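Local coordinates for O-methyltransferase family 2 (Planctopirus limnophila, PDB 5I2H), which probably transfers methyl groups from S-adenosyl-L-methionine to hydroxyl oxygens of small molecules, and binds the flavone apigenin, at residues A[267-272]-A[298-303]; A[294-299]-A[358-363]. One frame throughout, in Å; residues are numbered along the deposited sequence. Where two conformers were deposited one is given.

Interaction 1: A[267-272]-A[298-303]; sequences LLSNVL and LIHDVL. With AGI (5,7-dihydroxy-2-(4-hydroxyphenyl)-4H-chromen-4-one), chain C.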
loop_
_atom_site.group_PDB
_atom_site.type_symbol
_atom_site.label_atom_id
_atom_site.label_comp_id
_atom_site.label_asym_id
_atom_site.label_seq_id
_atom_site.Cartn_x
_atom_site.Cartn_y
_atom_site.Cartn_z
ATOM N N LEU A 267 -2.046 -1.220 -32.573
ATOM C CA LEU A 267 -1.795 -0.877 -31.174
ATOM C C LEU A 267 -2.432 -1.926 -30.254
ATOM O O LEU A 267 -3.631 -2.253 -30.380
ATOM C CB LEU A 267 -2.361 0.518 -30.875
ATOM C CG LEU A 267 -2.290 0.978 -29.409
ATOM C CD1 LEU A 267 -0.812 1.031 -28.940
ATOM C CD2 LEU A 267 -2.978 2.334 -29.207
ATOM N N LEU A 268 -1.636 -2.436 -29.333
ATOM C CA LEU A 268 -2.078 -3.300 -28.233
ATOM C C LEU A 268 -1.718 -2.537 -26.964
ATOM O O LEU A 268 -0.576 -2.620 -26.491
ATOM C CB LEU A 268 -1.367 -4.656 -28.243
ATOM C CG LEU A 268 -1.615 -5.490 -29.515
ATOM C CD1 LEU A 268 -0.765 -6.758 -29.581
ATOM C CD2 LEU A 268 -3.120 -5.775 -29.689
ATOM N N SER A 269 -2.673 -1.803 -26.398
ATOM C CA SER A 269 -2.397 -0.940 -25.255
ATOM C C SER A 269 -3.081 -1.555 -24.047
ATOM O O SER A 269 -4.305 -1.629 -24.015
ATOM C CB SER A 269 -2.896 0.489 -25.524
ATOM O OG SER A 269 -2.681 1.300 -24.370
ATOM N N ASN A 270 -2.294 -1.989 -23.054
ATOM C CA ASN A 270 -2.841 -2.620 -21.846
ATOM C C ASN A 270 -3.708 -3.816 -22.193
ATOM O O ASN A 270 -4.705 -4.087 -21.514
ATOM C CB ASN A 270 -3.639 -1.611 -21.004
ATOM C CG ASN A 270 -2.767 -0.497 -20.514
ATOM O OD1 ASN A 270 -1.729 -0.757 -19.905
ATOM N ND2 ASN A 270 -3.134 0.757 -20.838
ATOM N N VAL A 271 -3.321 -4.531 -23.243
ATOM C CA VAL A 271 -4.004 -5.744 -23.686
ATOM C C VAL A 271 -3.198 -6.971 -23.330
ATOM O O VAL A 271 -3.724 -7.920 -22.754
ATOM C CB VAL A 271 -4.284 -5.721 -25.211
ATOM C CG1 VAL A 271 -4.883 -7.114 -25.665
ATOM C CG2 VAL A 271 -5.242 -4.572 -25.614
ATOM N N LEU A 272 -1.913 -6.985 -23.692
ATOM C CA LEU A 272 -1.158 -8.232 -23.571
ATOM C C LEU A 272 -1.019 -8.667 -22.112
ATOM O O LEU A 272 -0.992 -9.868 -21.823
ATOM C CB LEU A 272 0.218 -8.089 -24.231
ATOM C CG LEU A 272 0.186 -8.094 -25.762
ATOM C CD1 LEU A 272 1.533 -7.773 -26.353
ATOM C CD2 LEU A 272 -0.346 -9.396 -26.327
ATOM N N LEU A 298 2.655 -1.749 -32.251
ATOM C CA LEU A 298 2.830 -0.840 -31.114
ATOM C C LEU A 298 2.302 -1.544 -29.878
ATOM O O LEU A 298 1.087 -1.749 -29.743
ATOM C CB LEU A 298 2.079 0.469 -31.343
ATOM C CG LEU A 298 2.371 1.163 -32.684
ATOM C CD1 LEU A 298 1.391 2.343 -32.875
ATOM C CD2 LEU A 298 3.825 1.557 -32.925
ATOM N N ILE A 299 3.199 -1.916 -28.969
ATOM C CA ILE A 299 2.782 -2.502 -27.694
ATOM C C ILE A 299 2.930 -1.411 -26.648
ATOM O O ILE A 299 4.020 -0.845 -26.494
ATOM C CB ILE A 299 3.625 -3.743 -27.336
ATOM C CG1 ILE A 299 3.323 -4.883 -28.318
ATOM C CG2 ILE A 299 3.356 -4.183 -25.905
ATOM C CD1 ILE A 299 4.327 -6.036 -28.208
ATOM N N HIS A 300 1.839 -1.094 -25.942
ATOM C CA HIS A 300 1.867 -0.057 -24.916
ATOM C C HIS A 300 1.499 -0.714 -23.597
ATOM O O HIS A 300 0.382 -1.203 -23.444
ATOM C CB HIS A 300 0.911 1.086 -25.265
ATOM C CG HIS A 300 0.936 2.227 -24.295
ATOM N ND1 HIS A 300 -0.213 2.709 -23.706
ATOM C CD2 HIS A 300 1.959 2.985 -23.809
ATOM C CE1 HIS A 300 0.097 3.714 -22.896
ATOM N NE2 HIS A 300 1.402 3.901 -22.942
ATOM N N ASP A 301 2.447 -0.786 -22.664
ATOM C CA ASP A 301 2.174 -1.553 -21.459
ATOM C C ASP A 301 3.174 -1.123 -20.397
ATOM O O ASP A 301 4.010 -0.233 -20.623
ATOM C CB ASP A 301 2.228 -3.071 -21.757
ATOM C CG ASP A 301 1.198 -3.840 -20.955
ATOM O OD1 ASP A 301 1.320 -3.830 -19.711
ATOM O OD2 ASP A 301 0.245 -4.383 -21.558
ATOM N N VAL A 302 3.036 -1.710 -19.212
ATOM C CA VAL A 302 4.013 -1.464 -18.160
ATOM C C VAL A 302 5.128 -2.496 -18.309
ATOM O O VAL A 302 4.983 -3.480 -19.056
ATOM C CB VAL A 302 3.370 -1.518 -16.759
ATOM C CG1 VAL A 302 2.365 -0.375 -16.605
ATOM C CG2 VAL A 302 2.718 -2.925 -16.495
ATOM N N LEU A 303 6.245 -2.285 -17.618
ATOM C CA LEU A 303 7.387 -3.193 -17.721
ATOM C C LEU A 303 7.928 -3.572 -16.352
ATOM O O LEU A 303 8.288 -2.692 -15.561
ATOM C CB LEU A 303 8.516 -2.566 -18.527
ATOM C CG LEU A 303 8.177 -2.257 -19.983
ATOM C CD1 LEU A 303 9.354 -1.435 -20.606
ATOM C CD2 LEU A 303 7.874 -3.523 -20.781
HETATM C CAG AGI C . -11.090 -4.734 -13.878
HETATM C CAE AGI C . -12.171 -5.049 -13.060
HETATM C CAM AGI C . -12.947 -6.163 -13.367
HETATM O OAB AGI C . -13.999 -6.457 -12.549
HETATM C CAF AGI C . -12.646 -6.957 -14.487
HETATM C CAH AGI C . -11.558 -6.641 -15.308
HETATM C CAP AGI C . -10.784 -5.522 -14.994
HETATM C CAQ AGI C . -9.603 -5.075 -15.780
HETATM O OAL AGI C . -8.853 -4.130 -15.119
HETATM C CAJ AGI C . -9.263 -5.543 -17.063
HETATM C CAR AGI C . -8.114 -5.044 -17.705
HETATM O OAA AGI C . -7.807 -5.436 -18.858
HETATM C CAT AGI C . -7.277 -4.003 -16.998
HETATM C CAS AGI C . -7.720 -3.580 -15.650
HETATM C CAK AGI C . -7.010 -2.639 -14.925
HETATM C CAN AGI C . -5.868 -2.077 -15.462
HETATM O OAC AGI C . -5.229 -1.149 -14.713
HETATM C CAI AGI C . -5.390 -2.421 -16.736
HETATM C CAO AGI C . -6.033 -3.354 -17.532
HETATM O OAD AGI C . -5.516 -3.638 -18.742
HETATM O O HOH W 1 -0.499 -4.524 -24.270
#

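Interaction 2: A[294-299]-A[358-363]; sequences GGRLLI and LILSEK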
loop_
_atom_site.group_PDB
_atom_site.type_symbol
_atom_site.label_atom_id
_atom_site.label_comp_id
_atom_site.label_asym_id
_atom_site.label_seq_id
_atom_site.Cartn_x
_atom_site.Cartn_y
_atom_site.Cartn_z
ATOM N N GLY A 294 6.930 -2.573 -43.434
ATOM C CA GLY A 294 6.985 -1.255 -42.848
ATOM C C GLY A 294 5.828 -0.948 -41.924
ATOM O O GLY A 294 5.820 0.123 -41.283
ATOM N N GLY A 295 4.848 -1.843 -41.831
ATOM C CA GLY A 295 3.878 -1.740 -40.760
ATOM C C GLY A 295 4.542 -1.865 -39.398
ATOM O O GLY A 295 5.650 -2.383 -39.254
ATOM N N ARG A 296 3.862 -1.371 -38.375
ATOM C CA ARG A 296 4.375 -1.417 -37.010
ATOM C C ARG A 296 3.409 -2.111 -36.073
ATOM O O ARG A 296 2.194 -1.926 -36.166
ATOM C CB ARG A 296 4.670 -0.006 -36.475
ATOM C CG ARG A 296 5.712 0.704 -37.368
ATOM C CD ARG A 296 6.013 2.113 -36.867
ATOM N NE ARG A 296 4.835 3.006 -36.884
ATOM C CZ ARG A 296 4.868 4.280 -36.508
ATOM N NH1 ARG A 296 6.014 4.800 -36.074
ATOM N NH2 ARG A 296 3.767 5.029 -36.565
ATOM N N LEU A 297 3.968 -2.875 -35.142
ATOM C CA LEU A 297 3.239 -3.322 -33.979
ATOM C C LEU A 297 3.639 -2.412 -32.824
ATOM O O LEU A 297 4.829 -2.302 -32.484
ATOM C CB LEU A 297 3.521 -4.797 -33.673
ATOM C CG LEU A 297 2.799 -5.340 -32.444
ATOM C CD1 LEU A 297 1.301 -5.403 -32.735
ATOM C CD2 LEU A 297 3.374 -6.711 -32.087
ATOM N N LEU A 298 2.655 -1.749 -32.251
ATOM C CA LEU A 298 2.830 -0.840 -31.114
ATOM C C LEU A 298 2.302 -1.544 -29.878
ATOM O O LEU A 298 1.087 -1.749 -29.743
ATOM C CB LEU A 298 2.079 0.469 -31.343
ATOM C CG LEU A 298 2.371 1.163 -32.684
ATOM C CD1 LEU A 298 1.391 2.343 -32.875
ATOM C CD2 LEU A 298 3.825 1.557 -32.925
ATOM N N ILE A 299 3.199 -1.916 -28.969
ATOM C CA ILE A 299 2.782 -2.502 -27.694
ATOM C C ILE A 299 2.930 -1.411 -26.648
ATOM O O ILE A 299 4.020 -0.845 -26.494
ATOM C CB ILE A 299 3.625 -3.743 -27.336
ATOM C CG1 ILE A 299 3.323 -4.883 -28.318
ATOM C CG2 ILE A 299 3.356 -4.183 -25.905
ATOM C CD1 ILE A 299 4.327 -6.036 -28.208
ATOM N N LEU A 358 5.974 2.572 -24.637
ATOM C CA LEU A 358 5.615 2.240 -26.012
ATOM C C LEU A 358 6.763 1.416 -26.580
ATOM O O LEU A 358 7.888 1.920 -26.734
ATOM C CB LEU A 358 5.369 3.507 -26.835
ATOM C CG LEU A 358 5.279 3.301 -28.351
ATOM C CD1 LEU A 358 4.166 2.300 -28.771
ATOM C CD2 LEU A 358 5.102 4.668 -29.048
ATOM N N ILE A 359 6.492 0.145 -26.851
ATOM C CA ILE A 359 7.456 -0.748 -27.479
ATOM C C ILE A 359 7.132 -0.782 -28.965
ATOM O O ILE A 359 6.061 -1.252 -29.358
ATOM C CB ILE A 359 7.385 -2.154 -26.865
ATOM C CG1 ILE A 359 7.568 -2.097 -25.352
ATOM C CG2 ILE A 359 8.384 -3.133 -27.537
ATOM C CD1 ILE A 359 7.194 -3.449 -24.733
ATOM N N LEU A 360 8.063 -0.318 -29.791
ATOM C CA LEU A 360 7.874 -0.203 -31.230
ATOM C C LEU A 360 8.623 -1.317 -31.947
ATOM O O LEU A 360 9.802 -1.548 -31.658
ATOM C CB LEU A 360 8.378 1.152 -31.730
ATOM C CG LEU A 360 7.549 2.364 -31.399
ATOM C CD1 LEU A 360 8.351 3.233 -30.497
ATOM C CD2 LEU A 360 7.237 3.080 -32.700
ATOM N N SER A 361 7.928 -2.006 -32.859
ATOM C CA SER A 361 8.523 -3.029 -33.707
ATOM C C SER A 361 7.989 -2.871 -35.124
ATOM O O SER A 361 6.917 -2.296 -35.345
ATOM C CB SER A 361 8.231 -4.434 -33.184
ATOM O OG SER A 361 8.610 -4.557 -31.827
ATOM N N GLU A 362 8.749 -3.396 -36.089
ATOM C CA GLU A 362 8.485 -3.139 -37.498
ATOM C C GLU A 362 8.392 -4.447 -38.275
ATOM O O GLU A 362 9.197 -5.361 -38.077
ATOM C CB GLU A 362 9.579 -2.236 -38.101
ATOM C CG GLU A 362 9.257 -1.742 -39.497
ATOM C CD GLU A 362 10.296 -0.769 -40.052
ATOM O OE1 GLU A 362 10.714 0.161 -39.328
ATOM O OE2 GLU A 362 10.695 -0.935 -41.215
ATOM N N LYS A 363 7.402 -4.530 -39.161
ATOM C CA LYS A 363 7.228 -5.714 -39.992
ATOM C C LYS A 363 8.328 -5.739 -41.034
ATOM O O LYS A 363 8.545 -4.743 -41.740
ATOM C CB LYS A 363 5.865 -5.694 -40.688
ATOM C CG LYS A 363 5.632 -6.882 -41.639
ATOM C CD LYS A 363 5.140 -8.089 -40.836
ATOM C CE LYS A 363 4.781 -9.248 -41.708
ATOM N NZ LYS A 363 3.342 -9.287 -42.075
HETATM O O HOH W 2 6.056 -3.872 -30.640
#

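Interaction 1: A[267-272]-A[298-303]
Leu268 O is gripped by two hydrogen bonds, one from the amide of His300 and one from a water, with a CA-H...O contact from Ile299 as a third. The bond from His300 N to Leu268 O measures 2.9 Å and is nearly straight at hydrogen (176°), yet the donor stands above the carbonyl plane. The water also donates to Asp301 OD2 and accepts from Leu272 N, so it ties Asp301 to the turn that follows strand 265-269. Flanking amides continue the parallel ladder, Leu268 N to Leu298 O and Asn270 N to His300 O, both 2.8 Å and almost along the C=O axes. On one face, Ser269 OG and His300 CG are each anti to their backbone N, and OG and His300 ND1 share a hydrogen bond of 2.9 Å at the ring edge, while Thr352 OG1 hydrogen-bonds to NE2. On the other face, the Leu272 and Ile299 side chains cross at about a right angle, CD1 to CD1 3.8 Å. Chi1 of Asp301, -144°, lies away from the staggered positions; its OD1 accepts from Val302 N and is hydrogen-bonded to His273 ND1, whose NE2 binds apigenin, as befits a second-shell residue. An alanine here would remove these bonds and the one to the water, and would probably leave His273 less firmly oriented beside the ligand. Asn270, just past strand 265-269, also borders that pocket. The pair belongs to the beta-alpha-beta unit of strand 265-269, helix 277-289 and strand 296-301, with strands 199-203 and 357-362 alongside and Tyr335 of helix 332-341 against Leu272 and Ile299.

Interaction 2: A[294-299]-A[358-363]
Leu298 (chi1 -52°) and Leu360 (chi1 -73°) both set CG anti to the carbonyl carbon, which lays their side chains next to each other, pointing the same way. Their CD2 atoms touch at 3.7 Å, and Leu360 CD2 also lies near Arg296 NH1. Leu358 takes the other course, CG anti to its backbone N, and so brings CD1 to 3.8 Å from Leu298 CB. Ile299 and Ile359 pack alongside each other on the reverse face, CG2 of the former 4.1 Å from CD1 of the latter. Between the strands the Ile299-Ile359 pair has the tightest bond, 2.7 Å from Ile359 N to Ile299 O. At the Leu297-Ser361 pair the bonds are more bent, and a water donates to Leu297 O and Ile359 O while also meeting Ser361 OG. Arg296 reaches beyond the pair, its NE in a salt bridge with Asp265. Beyond the paired residues, Gly294, whose backbone angles would jam a CB against the preceding carbonyl, adds a longer bond by giving its N-H to Lys363 O (3.2 Å). Such an antiparallel strand, set beside otherwise parallel ones in the order 3-2-1-4-5-7-6, is the signature of the Rossmann-like methyltransferase fold.

How the interactions relate
The centres of the two interactions lie about 11 Å apart in one seven-stranded mixed sheet, with strand 296-301 common to both. Along the chain, 267-272 comes first, then the overlapping 294-299 and 298-303, which share Leu298 and Ile299, and lastly 358-363. Interaction 1 joins the shared strand to its parallel neighbour 265-269, whereas interaction 2 joins its other edge to the antiparallel strand 357-362. They also meet directly, Leu268 CD1 packing on Leu297 CD1 at 4.0 Å. Together they illustrate how one interior strand can be parallel to one neighbour and antiparallel to the other: interaction 1 leads into the apigenin pocket at the strand ends, and interaction 2 joins the last strand of the chain into the same sheet.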